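Local coordinates for protein polysaccharide Lyase Family 6 (PDB 6QPS) that probably cleaves mannuronic acid-rich alginate by beta-elimination, as a calcium-binding polysaccharide lyase of family 6 from a human gut bacterium, at residues R341-S355 with K366-G380. Sequence-based numbering, arbitrary orientation.
Sequences RVENVDIAYNTFLNS and KMPRNVRFAHNLFAG
V345 and V371 lie level on two parallel strands of successive coils of a right-handed parallel beta-helix, the fold of family 6 lyases. The axes of strands 345-348 and 371-374 approach to 4.8 Å, and backbone bonds such as R372 N to V345 O join them; beyond a corner the pairing resumes, with F352 N bonded to L377 O.

At that corner N350 and N376 form an asparagine ladder. N376 OD1 accepts N350 N (2.9 Å) and N350 ND2 (3.0 Å), while N376 ND2 reaches back to I347 O; N305 and N402 continue the ladder on the flanking coils. Inside, I347 CG2 meets F373 CD2 and F352 CE2 touches F373 CE2, both obliquely.

Charged pairs lie outside. The guanidinium of R341 stacks on that of R369, planes 7° and centres 3.7 Å apart, a like-charge pairing probably eased by E323, which bridges to R341, and E343, whose OE1 takes R369 NH2 at 2.9 Å. R341 NH1 also binds M367 O on a lone pair. A leucine in place of R341 would probably leave M367 O and E323 without this partner and bare one face of R369. D346 (CG anti to N, chi1 -177°) runs alongside R372, whose NE and NH2 share OD1 in a salt bridge: NH2 on its syn lone pair, NE from above the carboxylate plane.

In a CH-pi contact, H375 CB sits over the Y349 ring, 3.4 Å from its centroid.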
loop_
_atom_site.group_PDB
_atom_site.type_symbol
_atom_site.label_atom_id
_atom_site.label_comp_id
_atom_site.label_asym_id
_atom_site.label_seq_id
_atom_site.Cartn_x
_atom_site.Cartn_y
_atom_site.Cartn_z
ATOM N N ARG A 341 16.864 7.230 12.948
ATOM C CA ARG A 341 17.477 6.020 13.493
ATOM C C ARG A 341 16.487 4.863 13.655
ATOM O O ARG A 341 15.357 5.026 14.140
ATOM C CB ARG A 341 18.120 6.325 14.854
ATOM C CG ARG A 341 18.999 5.196 15.372
ATOM C CD ARG A 341 19.324 5.339 16.872
ATOM N NE ARG A 341 20.213 6.437 17.219
ATOM C CZ ARG A 341 21.544 6.354 17.319
ATOM N NH1 ARG A 341 22.177 5.224 17.047
ATOM N NH2 ARG A 341 22.241 7.409 17.692
ATOM N N VAL A 342 16.928 3.670 13.268
ATOM C CA VAL A 342 16.192 2.455 13.568
ATOM C C VAL A 342 16.468 2.065 15.015
ATOM O O VAL A 342 17.618 1.824 15.391
ATOM C CB VAL A 342 16.569 1.319 12.613
ATOM C CG1 VAL A 342 15.914 0.017 13.064
ATOM C CG2 VAL A 342 16.173 1.652 11.168
ATOM N N GLU A 343 15.418 1.970 15.827
ATOM C CA GLU A 343 15.592 1.426 17.170
ATOM C C GLU A 343 14.324 0.699 17.593
ATOM O O GLU A 343 13.219 1.036 17.156
ATOM C CB GLU A 343 16.077 2.393 18.267
ATOM C CG GLU A 343 15.647 3.786 18.197
ATOM C CD GLU A 343 16.366 4.677 19.230
ATOM O OE1 GLU A 343 16.906 4.175 20.236
ATOM O OE2 GLU A 343 16.391 5.904 19.048
ATOM N N ASN A 344 14.500 -0.292 18.459
ATOM C CA ASN A 344 13.387 -0.980 19.124
ATOM C C ASN A 344 12.465 -1.663 18.121
ATOM O O ASN A 344 11.246 -1.494 18.149
ATOM C CB ASN A 344 12.605 -0.034 20.040
ATOM C CG ASN A 344 13.510 0.835 20.870
ATOM O OD1 ASN A 344 14.488 0.368 21.478
ATOM N ND2 ASN A 344 13.196 2.117 20.931
ATOM N N VAL A 345 13.058 -2.443 17.225
ATOM C CA VAL A 345 12.336 -3.132 16.163
ATOM C C VAL A 345 12.477 -4.634 16.396
ATOM O O VAL A 345 13.596 -5.143 16.565
ATOM C CB VAL A 345 12.863 -2.740 14.763
ATOM C CG1 VAL A 345 12.221 -3.592 13.679
ATOM C CG2 VAL A 345 12.610 -1.251 14.470
ATOM N N ASP A 346 11.341 -5.339 16.439
ATOM C CA ASP A 346 11.294 -6.786 16.621
ATOM C C ASP A 346 11.019 -7.445 15.274
ATOM O O ASP A 346 9.977 -7.192 14.667
ATOM C CB ASP A 346 10.164 -7.109 17.611
ATOM C CG ASP A 346 10.053 -8.589 17.940
ATOM O OD1 ASP A 346 11.082 -9.304 17.907
ATOM O OD2 ASP A 346 8.927 -9.037 18.234
ATOM N N ILE A 347 11.951 -8.287 14.812
ATOM C CA ILE A 347 11.874 -8.985 13.526
ATOM C C ILE A 347 11.901 -10.479 13.828
ATOM O O ILE A 347 12.972 -11.059 14.034
ATOM C CB ILE A 347 13.001 -8.562 12.570
ATOM C CG1 ILE A 347 13.038 -7.021 12.460
ATOM C CG2 ILE A 347 12.804 -9.206 11.224
ATOM C CD1 ILE A 347 14.184 -6.424 11.628
ATOM N N ALA A 348 10.711 -11.107 13.874
ATOM C CA ALA A 348 10.544 -12.455 14.387
ATOM C C ALA A 348 9.695 -13.347 13.486
ATOM O O ALA A 348 8.633 -12.956 12.992
ATOM C CB ALA A 348 9.904 -12.385 15.773
ATOM N N TYR A 349 10.133 -14.593 13.342
ATOM C CA TYR A 349 9.303 -15.654 12.752
ATOM C C TYR A 349 8.964 -15.369 11.289
ATOM O O TYR A 349 7.888 -15.727 10.818
ATOM C CB TYR A 349 8.047 -15.991 13.604
ATOM C CG TYR A 349 8.377 -16.819 14.840
ATOM C CD1 TYR A 349 8.594 -18.178 14.734
ATOM C CD2 TYR A 349 8.502 -16.235 16.115
ATOM C CE1 TYR A 349 8.940 -18.947 15.826
ATOM C CE2 TYR A 349 8.850 -17.007 17.243
ATOM C CZ TYR A 349 9.076 -18.373 17.086
ATOM O OH TYR A 349 9.436 -19.208 18.120
ATOM N N ASN A 350 9.868 -14.704 10.577
ATOM C CA ASN A 350 9.737 -14.447 9.150
ATOM C C ASN A 350 10.556 -15.471 8.369
ATOM O O ASN A 350 11.390 -16.187 8.923
ATOM C CB ASN A 350 10.260 -13.043 8.812
ATOM C CG ASN A 350 9.571 -11.949 9.624
ATOM O OD1 ASN A 350 8.476 -11.507 9.307
ATOM N ND2 ASN A 350 10.237 -11.490 10.687
ATOM N N THR A 351 10.308 -15.537 7.062
ATOM C CA THR A 351 11.052 -16.400 6.142
ATOM C C THR A 351 11.609 -15.557 5.008
ATOM O O THR A 351 10.870 -14.772 4.406
ATOM C CB THR A 351 10.141 -17.484 5.557
ATOM O OG1 THR A 351 9.684 -18.355 6.599
ATOM C CG2 THR A 351 10.879 -18.301 4.513
ATOM N N PHE A 352 12.917 -15.706 4.742
ATOM C CA PHE A 352 13.606 -15.036 3.644
ATOM C C PHE A 352 14.209 -16.133 2.781
ATOM O O PHE A 352 15.228 -16.735 3.145
ATOM C CB PHE A 352 14.671 -14.098 4.176
ATOM C CG PHE A 352 14.148 -13.090 5.136
ATOM C CD1 PHE A 352 13.654 -11.878 4.684
ATOM C CD2 PHE A 352 14.132 -13.345 6.497
ATOM C CE1 PHE A 352 13.159 -10.942 5.563
ATOM C CE2 PHE A 352 13.649 -12.386 7.389
ATOM C CZ PHE A 352 13.144 -11.203 6.919
ATOM N N LEU A 353 13.555 -16.397 1.660
ATOM C CA LEU A 353 13.883 -17.507 0.774
ATOM C C LEU A 353 14.450 -16.965 -0.532
ATOM O O LEU A 353 13.751 -16.255 -1.276
ATOM C CB LEU A 353 12.627 -18.352 0.541
ATOM C CG LEU A 353 12.764 -19.545 -0.383
ATOM C CD1 LEU A 353 13.821 -20.543 0.106
ATOM C CD2 LEU A 353 11.436 -20.248 -0.588
ATOM N N ASN A 354 15.709 -17.296 -0.810
ATOM C CA ASN A 354 16.420 -16.699 -1.937
ATOM C C ASN A 354 16.178 -15.182 -1.992
ATOM O O ASN A 354 15.948 -14.605 -3.060
ATOM C CB ASN A 354 16.047 -17.385 -3.243
ATOM C CG ASN A 354 16.882 -16.921 -4.388
ATOM O OD1 ASN A 354 18.092 -16.669 -4.245
ATOM N ND2 ASN A 354 16.260 -16.823 -5.564
ATOM N N SER A 355 16.271 -14.542 -0.820
ATOM C CA SER A 355 16.086 -13.106 -0.648
ATOM C C SER A 355 17.071 -12.603 0.406
ATOM O O SER A 355 17.229 -13.218 1.460
ATOM C CB SER A 355 14.644 -12.829 -0.178
ATOM O OG SER A 355 13.696 -13.327 -1.124
ATOM N N LYS A 366 23.731 7.411 12.650
ATOM C CA LYS A 366 22.880 6.847 13.701
ATOM C C LYS A 366 22.703 5.367 13.394
ATOM O O LYS A 366 21.863 4.987 12.576
ATOM C CB LYS A 366 21.542 7.580 13.796
ATOM C CG LYS A 366 21.667 9.125 13.825
ATOM C CD LYS A 366 22.561 9.654 14.930
ATOM C CE LYS A 366 22.605 11.186 14.886
ATOM N NZ LYS A 366 23.324 11.755 16.057
ATOM N N MET A 367 23.529 4.525 14.026
ATOM C CA MET A 367 23.464 3.089 13.789
ATOM C C MET A 367 22.174 2.481 14.350
ATOM O O MET A 367 21.601 2.990 15.322
ATOM C CB MET A 367 24.652 2.404 14.475
ATOM C CG MET A 367 26.028 2.912 14.064
ATOM S SD MET A 367 26.401 2.662 12.315
ATOM C CE MET A 367 26.335 4.356 11.736
ATOM N N PRO A 368 21.702 1.376 13.778
ATOM C CA PRO A 368 20.546 0.692 14.375
ATOM C C PRO A 368 20.857 0.220 15.789
ATOM O O PRO A 368 21.963 -0.231 16.085
ATOM C CB PRO A 368 20.285 -0.498 13.443
ATOM C CG PRO A 368 21.065 -0.210 12.189
ATOM C CD PRO A 368 22.188 0.702 12.564
ATOM N N ARG A 369 19.851 0.307 16.657
ATOM C CA ARG A 369 19.972 -0.055 18.063
ATOM C C ARG A 369 18.760 -0.881 18.462
ATOM O O ARG A 369 17.642 -0.575 18.054
ATOM C CB ARG A 369 20.020 1.206 18.966
ATOM C CG ARG A 369 21.214 2.106 18.733
ATOM C CD ARG A 369 21.384 3.075 19.887
ATOM N NE ARG A 369 20.221 3.939 20.091
ATOM C CZ ARG A 369 20.294 5.161 20.614
ATOM N NH1 ARG A 369 21.471 5.653 20.976
ATOM N NH2 ARG A 369 19.200 5.891 20.781
ATOM N N ASN A 370 18.972 -1.906 19.279
ATOM C CA ASN A 370 17.859 -2.693 19.820
ATOM C C ASN A 370 16.951 -3.235 18.723
ATOM O O ASN A 370 15.712 -3.139 18.775
ATOM C CB ASN A 370 17.093 -1.889 20.862
ATOM C CG ASN A 370 17.893 -1.713 22.092
ATOM O OD1 ASN A 370 18.358 -2.711 22.657
ATOM N ND2 ASN A 370 18.131 -0.474 22.493
ATOM N N VAL A 371 17.574 -3.838 17.716
ATOM C CA VAL A 371 16.873 -4.631 16.715
ATOM C C VAL A 371 17.030 -6.095 17.091
ATOM O O VAL A 371 18.152 -6.581 17.273
ATOM C CB VAL A 371 17.435 -4.384 15.312
ATOM C CG1 VAL A 371 16.671 -5.191 14.265
ATOM C CG2 VAL A 371 17.374 -2.913 14.974
ATOM N N ARG A 372 15.925 -6.806 17.239
ATOM C CA ARG A 372 15.971 -8.233 17.520
ATOM C C ARG A 372 15.644 -8.976 16.241
ATOM O O ARG A 372 14.637 -8.678 15.596
ATOM C CB ARG A 372 15.003 -8.634 18.639
ATOM C CG ARG A 372 15.266 -10.075 19.129
ATOM C CD ARG A 372 14.286 -10.531 20.224
ATOM N NE ARG A 372 12.956 -10.727 19.644
ATOM C CZ ARG A 372 12.215 -11.832 19.732
ATOM N NH1 ARG A 372 12.621 -12.883 20.424
ATOM N NH2 ARG A 372 11.046 -11.847 19.118
ATOM N N PHE A 373 16.522 -9.895 15.837
ATOM C CA PHE A 373 16.306 -10.748 14.666
ATOM C C PHE A 373 16.287 -12.188 15.194
ATOM O O PHE A 373 17.342 -12.779 15.432
ATOM C CB PHE A 373 17.424 -10.489 13.631
ATOM C CG PHE A 373 17.184 -11.155 12.292
ATOM C CD1 PHE A 373 17.754 -12.389 11.996
ATOM C CD2 PHE A 373 16.413 -10.536 11.335
ATOM C CE1 PHE A 373 17.524 -13.014 10.744
ATOM C CE2 PHE A 373 16.178 -11.144 10.097
ATOM C CZ PHE A 373 16.741 -12.388 9.810
ATOM N N ALA A 374 15.086 -12.740 15.398
ATOM C CA ALA A 374 14.916 -13.996 16.110
ATOM C C ALA A 374 13.953 -14.922 15.374
ATOM O O ALA A 374 12.904 -14.496 14.890
ATOM C CB ALA A 374 14.393 -13.745 17.534
ATOM N N HIS A 375 14.293 -16.205 15.340
ATOM C CA HIS A 375 13.401 -17.266 14.861
ATOM C C HIS A 375 13.022 -17.099 13.401
ATOM O O HIS A 375 11.946 -17.516 12.978
ATOM C CB HIS A 375 12.136 -17.408 15.715
ATOM C CG HIS A 375 12.427 -17.762 17.128
ATOM N ND1 HIS A 375 12.940 -18.986 17.486
ATOM C CD2 HIS A 375 12.294 -17.051 18.274
ATOM C CE1 HIS A 375 13.109 -19.019 18.796
ATOM N NE2 HIS A 375 12.738 -17.851 19.297
ATOM N N ASN A 376 13.908 -16.499 12.616
ATOM C CA ASN A 376 13.695 -16.350 11.187
ATOM C C ASN A 376 14.382 -17.481 10.429
ATOM O O ASN A 376 15.441 -17.973 10.828
ATOM C CB ASN A 376 14.237 -15.011 10.678
ATOM C CG ASN A 376 13.603 -13.828 11.380
ATOM O OD1 ASN A 376 12.463 -13.471 11.129
ATOM N ND2 ASN A 376 14.325 -13.248 12.314
ATOM N N LEU A 377 13.783 -17.867 9.308
ATOM C CA LEU A 377 14.394 -18.805 8.369
ATOM C C LEU A 377 15.056 -18.008 7.243
ATOM O O LEU A 377 14.392 -17.206 6.572
ATOM C CB LEU A 377 13.340 -19.765 7.802
ATOM C CG LEU A 377 13.870 -20.710 6.713
ATOM C CD1 LEU A 377 14.955 -21.644 7.225
ATOM C CD2 LEU A 377 12.711 -21.507 6.124
ATOM N N PHE A 378 16.359 -18.207 7.068
ATOM C CA PHE A 378 17.143 -17.612 5.982
ATOM C C PHE A 378 17.602 -18.795 5.147
ATOM O O PHE A 378 18.363 -19.637 5.622
ATOM C CB PHE A 378 18.323 -16.844 6.586
ATOM C CG PHE A 378 19.177 -16.042 5.602
ATOM C CD1 PHE A 378 18.628 -15.211 4.626
ATOM C CD2 PHE A 378 20.544 -16.089 5.725
ATOM C CE1 PHE A 378 19.448 -14.473 3.777
ATOM C CE2 PHE A 378 21.353 -15.352 4.894
ATOM C CZ PHE A 378 20.798 -14.565 3.895
ATOM N N ALA A 379 17.080 -18.914 3.922
ATOM C CA ALA A 379 17.280 -20.134 3.143
ATOM C C ALA A 379 17.394 -19.820 1.661
ATOM O O ALA A 379 16.977 -18.752 1.199
ATOM C CB ALA A 379 16.124 -21.116 3.370
ATOM N N GLY A 380 17.906 -20.781 0.924
ATOM C CA GLY A 380 18.031 -20.631 -0.510
ATOM C C GLY A 380 19.158 -21.502 -1.039
ATOM O O GLY A 380 19.437 -22.574 -0.503
HETATM O O HOH W 1 25.067 5.225 16.540
HETATM O O HOH W 2 19.548 3.177 12.226
HETATM O O HOH W 3 16.713 1.922 21.690
HETATM O O HOH W 4 10.529 -18.566 10.627
HETATM O O HOH W 5 17.660 -16.059 1.348
#